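Local structure of ATP-dependent DNA helicase (5V9X) at residues 300-311 with 350-359. The protein unwinds RNA:DNA duplexes as an ATP-dependent helicase that tracks 3'-to-5' along single-stranded DNA. Numbering follows the deposited sequence.
With nucleotides of chain B.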
loop_
_atom_site.group_PDB
_atom_site.type_symbol
_atom_site.label_atom_id
_atom_site.label_comp_id
_atom_site.label_asym_id
_atom_site.label_seq_id
_atom_site.Cartn_x
_atom_site.Cartn_y
_atom_site.Cartn_z
ATOM N N ARG A 300 12.839 5.251 2.960
ATOM C CA ARG A 300 13.436 6.548 2.660
ATOM C C ARG A 300 14.923 6.561 2.992
ATOM O O ARG A 300 15.730 7.096 2.221
ATOM C CB ARG A 300 12.706 7.652 3.422
ATOM C CG ARG A 300 11.241 7.814 3.043
ATOM C CD ARG A 300 10.621 9.000 3.767
ATOM N NE ARG A 300 10.510 8.774 5.206
ATOM C CZ ARG A 300 9.359 8.599 5.849
ATOM N NH1 ARG A 300 8.214 8.635 5.181
ATOM N NH2 ARG A 300 9.351 8.398 7.158
ATOM N N ARG A 301 15.307 5.978 4.131
ATOM C CA ARG A 301 16.716 5.963 4.516
ATOM C C ARG A 301 17.562 5.218 3.491
ATOM O O ARG A 301 18.676 5.647 3.168
ATOM C CB ARG A 301 16.881 5.346 5.905
ATOM C CG ARG A 301 16.685 6.334 7.049
ATOM C CD ARG A 301 16.918 5.684 8.405
ATOM N NE ARG A 301 15.898 4.686 8.721
ATOM C CZ ARG A 301 15.904 3.925 9.812
ATOM N NH1 ARG A 301 16.881 4.042 10.702
ATOM N NH2 ARG A 301 14.933 3.045 10.013
ATOM N N LEU A 302 17.054 4.103 2.963
ATOM C CA LEU A 302 17.803 3.373 1.944
ATOM C C LEU A 302 17.915 4.181 0.657
ATOM O O LEU A 302 18.938 4.115 -0.034
ATOM C CB LEU A 302 17.152 2.020 1.672
ATOM C CG LEU A 302 17.935 1.087 0.741
ATOM C CD1 LEU A 302 19.249 0.666 1.381
ATOM C CD2 LEU A 302 17.106 -0.129 0.361
ATOM N N ALA A 303 16.874 4.947 0.320
ATOM C CA ALA A 303 16.921 5.787 -0.874
ATOM C C ALA A 303 17.988 6.871 -0.744
ATOM O O ALA A 303 18.759 7.116 -1.680
ATOM C CB ALA A 303 15.547 6.406 -1.132
ATOM N N GLU A 304 18.042 7.537 0.414
ATOM C CA GLU A 304 19.116 8.492 0.669
ATOM C C GLU A 304 20.476 7.806 0.628
ATOM O O GLU A 304 21.439 8.350 0.073
ATOM C CB GLU A 304 18.912 9.174 2.022
ATOM C CG GLU A 304 17.658 10.027 2.134
ATOM C CD GLU A 304 17.754 11.323 1.352
ATOM O OE1 GLU A 304 16.697 11.851 0.949
ATOM O OE2 GLU A 304 18.885 11.815 1.142
ATOM N N ARG A 305 20.570 6.608 1.209
ATOM C CA ARG A 305 21.832 5.875 1.229
ATOM C C ARG A 305 22.305 5.545 -0.181
ATOM O O ARG A 305 23.438 5.862 -0.558
ATOM C CB ARG A 305 21.675 4.593 2.043
ATOM C CG ARG A 305 22.127 4.681 3.483
ATOM C CD ARG A 305 22.292 3.280 4.031
ATOM N NE ARG A 305 23.168 2.491 3.170
ATOM C CZ ARG A 305 23.209 1.162 3.155
ATOM N NH1 ARG A 305 22.413 0.462 3.952
ATOM N NH2 ARG A 305 24.041 0.534 2.335
ATOM N N LEU A 306 21.448 4.890 -0.970
ATOM C CA LEU A 306 21.841 4.482 -2.315
ATOM C C LEU A 306 22.206 5.683 -3.176
ATOM O O LEU A 306 23.182 5.634 -3.934
ATOM C CB LEU A 306 20.720 3.678 -2.968
ATOM C CG LEU A 306 20.639 2.209 -2.554
ATOM C CD1 LEU A 306 19.372 1.569 -3.094
ATOM C CD2 LEU A 306 21.871 1.460 -3.042
ATOM N N THR A 307 21.440 6.772 -3.069
ATOM C CA THR A 307 21.771 7.978 -3.819
ATOM C C THR A 307 23.169 8.476 -3.473
ATOM O O THR A 307 23.919 8.913 -4.354
ATOM C CB THR A 307 20.734 9.065 -3.550
ATOM O OG1 THR A 307 19.422 8.536 -3.776
ATOM C CG2 THR A 307 20.959 10.251 -4.469
ATOM N N SER A 308 23.540 8.413 -2.191
ATOM C CA SER A 308 24.903 8.755 -1.798
ATOM C C SER A 308 25.911 7.820 -2.454
ATOM O O SER A 308 26.941 8.267 -2.971
ATOM C CB SER A 308 25.042 8.701 -0.276
ATOM O OG SER A 308 23.999 9.415 0.365
ATOM N N ARG A 309 25.623 6.518 -2.455
ATOM C CA ARG A 309 26.575 5.547 -2.981
ATOM C C ARG A 309 26.701 5.658 -4.497
ATOM O O ARG A 309 27.815 5.693 -5.034
ATOM C CB ARG A 309 26.156 4.133 -2.580
ATOM C CG ARG A 309 25.977 3.940 -1.087
ATOM C CD ARG A 309 27.276 4.148 -0.334
ATOM N NE ARG A 309 27.071 4.059 1.108
ATOM C CZ ARG A 309 26.923 5.110 1.908
ATOM N NH1 ARG A 309 26.969 6.339 1.409
ATOM N NH2 ARG A 309 26.735 4.933 3.209
ATOM N N LEU A 310 25.568 5.709 -5.204
ATOM C CA LEU A 310 25.609 5.766 -6.662
ATOM C C LEU A 310 26.364 6.999 -7.147
ATOM O O LEU A 310 27.088 6.940 -8.148
ATOM C CB LEU A 310 24.191 5.743 -7.234
ATOM C CG LEU A 310 23.324 4.537 -6.857
ATOM C CD1 LEU A 310 22.001 4.562 -7.615
ATOM C CD2 LEU A 310 24.065 3.227 -7.088
ATOM N N ASN A 311 26.219 8.123 -6.442
ATOM C CA ASN A 311 26.973 9.315 -6.811
ATOM C C ASN A 311 28.457 9.145 -6.509
ATOM O O ASN A 311 29.307 9.504 -7.332
ATOM C CB ASN A 311 26.406 10.537 -6.090
ATOM C CG ASN A 311 25.041 10.943 -6.613
ATOM O OD1 ASN A 311 24.693 10.658 -7.758
ATOM N ND2 ASN A 311 24.260 11.616 -5.774
ATOM N N LEU A 350 25.028 15.471 -10.546
ATOM C CA LEU A 350 24.977 14.190 -9.858
ATOM C C LEU A 350 24.331 13.145 -10.759
ATOM O O LEU A 350 23.380 13.436 -11.488
ATOM C CB LEU A 350 24.188 14.319 -8.555
ATOM C CG LEU A 350 24.783 15.202 -7.460
ATOM C CD1 LEU A 350 23.757 15.460 -6.370
ATOM C CD2 LEU A 350 26.026 14.552 -6.879
ATOM N N LEU A 351 24.862 11.923 -10.717
ATOM C CA LEU A 351 24.269 10.856 -11.513
ATOM C C LEU A 351 22.864 10.525 -11.028
ATOM O O LEU A 351 21.961 10.290 -11.840
ATOM C CB LEU A 351 25.149 9.608 -11.473
ATOM C CG LEU A 351 24.627 8.448 -12.325
ATOM C CD1 LEU A 351 24.878 8.707 -13.807
ATOM C CD2 LEU A 351 25.224 7.117 -11.889
ATOM N N ALA A 352 22.657 10.514 -9.713
ATOM C CA ALA A 352 21.387 10.124 -9.126
ATOM C C ALA A 352 20.937 11.168 -8.116
ATOM O O ALA A 352 21.744 11.915 -7.556
ATOM C CB ALA A 352 21.482 8.747 -8.450
ATOM N N ARG A 353 19.627 11.210 -7.888
ATOM C CA ARG A 353 19.041 12.090 -6.887
ATOM C C ARG A 353 17.844 11.393 -6.255
ATOM O O ARG A 353 17.208 10.531 -6.872
ATOM C CB ARG A 353 18.631 13.442 -7.482
ATOM C CG ARG A 353 19.759 14.461 -7.522
ATOM C CD ARG A 353 19.228 15.858 -7.763
ATOM N NE ARG A 353 18.838 16.065 -9.153
ATOM C CZ ARG A 353 17.992 17.007 -9.555
ATOM N NH1 ARG A 353 17.435 17.821 -8.667
ATOM N NH2 ARG A 353 17.694 17.130 -10.842
ATOM N N ALA A 354 17.542 11.779 -5.020
ATOM C CA ALA A 354 16.507 11.121 -4.236
ATOM C C ALA A 354 15.140 11.755 -4.468
ATOM O O ALA A 354 15.021 12.952 -4.746
ATOM C CB ALA A 354 16.852 11.174 -2.747
ATOM N N HIS A 355 14.101 10.929 -4.350
ATOM C CA HIS A 355 12.719 11.395 -4.357
ATOM C C HIS A 355 11.933 10.560 -3.361
ATOM O O HIS A 355 11.816 9.343 -3.532
ATOM C CB HIS A 355 12.090 11.294 -5.751
ATOM C CG HIS A 355 10.813 12.063 -5.892
ATOM N ND1 HIS A 355 9.594 11.571 -5.474
ATOM C CD2 HIS A 355 10.564 13.294 -6.400
ATOM C CE1 HIS A 355 8.652 12.463 -5.721
ATOM N NE2 HIS A 355 9.214 13.518 -6.283
ATOM N N HIS A 356 11.410 11.204 -2.322
ATOM C CA HIS A 356 10.546 10.544 -1.348
ATOM C C HIS A 356 9.849 11.622 -0.524
ATOM O O HIS A 356 10.071 12.822 -0.717
ATOM C CB HIS A 356 11.327 9.566 -0.464
ATOM C CG HIS A 356 12.495 10.179 0.243
ATOM N ND1 HIS A 356 12.365 10.907 1.406
ATOM C CD2 HIS A 356 13.818 10.158 -0.042
ATOM C CE1 HIS A 356 13.558 11.312 1.805
ATOM N NE2 HIS A 356 14.457 10.870 0.944
ATOM N N GLY A 357 9.004 11.175 0.409
ATOM C CA GLY A 357 8.148 12.095 1.141
ATOM C C GLY A 357 8.900 13.119 1.971
ATOM O O GLY A 357 8.415 14.237 2.167
ATOM N N SER A 358 10.081 12.761 2.473
ATOM C CA SER A 358 10.839 13.678 3.316
ATOM C C SER A 358 11.693 14.658 2.520
ATOM O O SER A 358 12.278 15.569 3.116
ATOM C CB SER A 358 11.718 12.891 4.288
ATOM O OG SER A 358 10.921 12.205 5.241
ATOM N N VAL A 359 11.791 14.490 1.202
ATOM C CA VAL A 359 12.404 15.509 0.361
ATOM C C VAL A 359 11.468 16.709 0.288
ATOM O O VAL A 359 10.239 16.558 0.264
ATOM C CB VAL A 359 12.701 14.937 -1.037
ATOM C CG1 VAL A 359 13.351 15.981 -1.930
ATOM C CG2 VAL A 359 13.581 13.700 -0.932
ATOM P P DT B 8 6.966 8.254 1.132
ATOM O OP1 DT B 8 7.789 8.904 0.091
ATOM O OP2 DT B 8 7.098 8.685 2.540
ATOM O "O5'" DT B 8 5.426 8.367 0.722
ATOM C "C5'" DT B 8 4.960 7.742 -0.471
ATOM C "C4'" DT B 8 3.449 7.594 -0.447
ATOM O "O4'" DT B 8 3.070 6.578 0.497
ATOM C "C3'" DT B 8 2.692 8.837 -0.008
ATOM O "O3'" DT B 8 2.296 9.573 -1.151
ATOM C "C2'" DT B 8 1.472 8.287 0.762
ATOM C "C1'" DT B 8 1.724 6.777 0.835
ATOM N N1 DT B 8 1.484 6.189 2.184
ATOM C C2 DT B 8 0.452 5.297 2.354
ATOM O O2 DT B 8 -0.288 4.955 1.451
ATOM N N3 DT B 8 0.316 4.815 3.628
ATOM C C4 DT B 8 1.094 5.131 4.729
ATOM O O4 DT B 8 0.892 4.643 5.837
ATOM C C5 DT B 8 2.159 6.073 4.481
ATOM C C7 DT B 8 3.070 6.491 5.596
ATOM C C6 DT B 8 2.301 6.551 3.236
ATOM P P DC B 7 9.587 4.180 5.258
ATOM O OP1 DC B 7 10.978 4.671 5.174
ATOM O OP2 DC B 7 8.822 4.344 6.512
ATOM O "O5'" DC B 7 8.764 4.842 4.077
ATOM C "C5'" DC B 7 8.932 4.344 2.761
ATOM C "C4'" DC B 7 7.653 4.494 1.971
ATOM O "O4'" DC B 7 6.696 3.514 2.404
ATOM C "C3'" DC B 7 6.959 5.837 2.151
ATOM O "O3'" DC B 7 7.265 6.678 1.055
ATOM C "C2'" DC B 7 5.460 5.492 2.200
ATOM C "C1'" DC B 7 5.423 3.973 2.045
ATOM N N1 DC B 7 4.414 3.324 2.920
ATOM C C2 DC B 7 3.265 2.767 2.353
ATOM O O2 DC B 7 3.118 2.815 1.125
ATOM N N3 DC B 7 2.348 2.185 3.165
ATOM C C4 DC B 7 2.548 2.158 4.483
ATOM N N4 DC B 7 1.616 1.574 5.245
ATOM C C5 DC B 7 3.711 2.727 5.079
ATOM C C6 DC B 7 4.608 3.295 4.269
#
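A chi1 of 55° places His-356 CG between its own backbone N and carbonyl carbon, and the ring packs against helix 300-311, while Glu-304 bends at chi2 (-73°) to bring its carboxylate to the ring edge. His-356 NE2 donates to Glu-304 OE1, which lies near the ring plane. The carboxylate stands almost perpendicular to the imidazole. Arg-300 CB lies over one ring face, a CH-pi contact 4.0 Å from the centroid, and Val-359 CG2 covers the opposite face. The other ring nitrogen, ND1, accepts a hydrogen bond from Ser-358 N, which is tilted from the ring plane, within the turn 356-359, so both ring nitrogens are engaged.

Beyond the ring, Arg-300 NH1 reaches DT8 OP2 of chain B at 2.9 Å, close to the guanidinium plane. Its backbone N donates to DC7 OP1 of chain B, and Gly-357 N donates to DT8 OP1 of chain B. At the other end of the contact, the Asn-311 amide grips the backbone of Ala-352: OD1 accepts from Ala-352 N (2.8 Å), and ND2 donates to Ala-352 O (3.1 Å) from above the carbonyl plane. Midway, Thr-307 CG2 packs on Arg-353 CA. Segment 300-311 runs antiparallel to edge strand 352-355 of the second RecA-like domain, where helix N-terminus and post-strand turn form a phosphate-binding site for the DNA strand, as in superfamily 2 helicases.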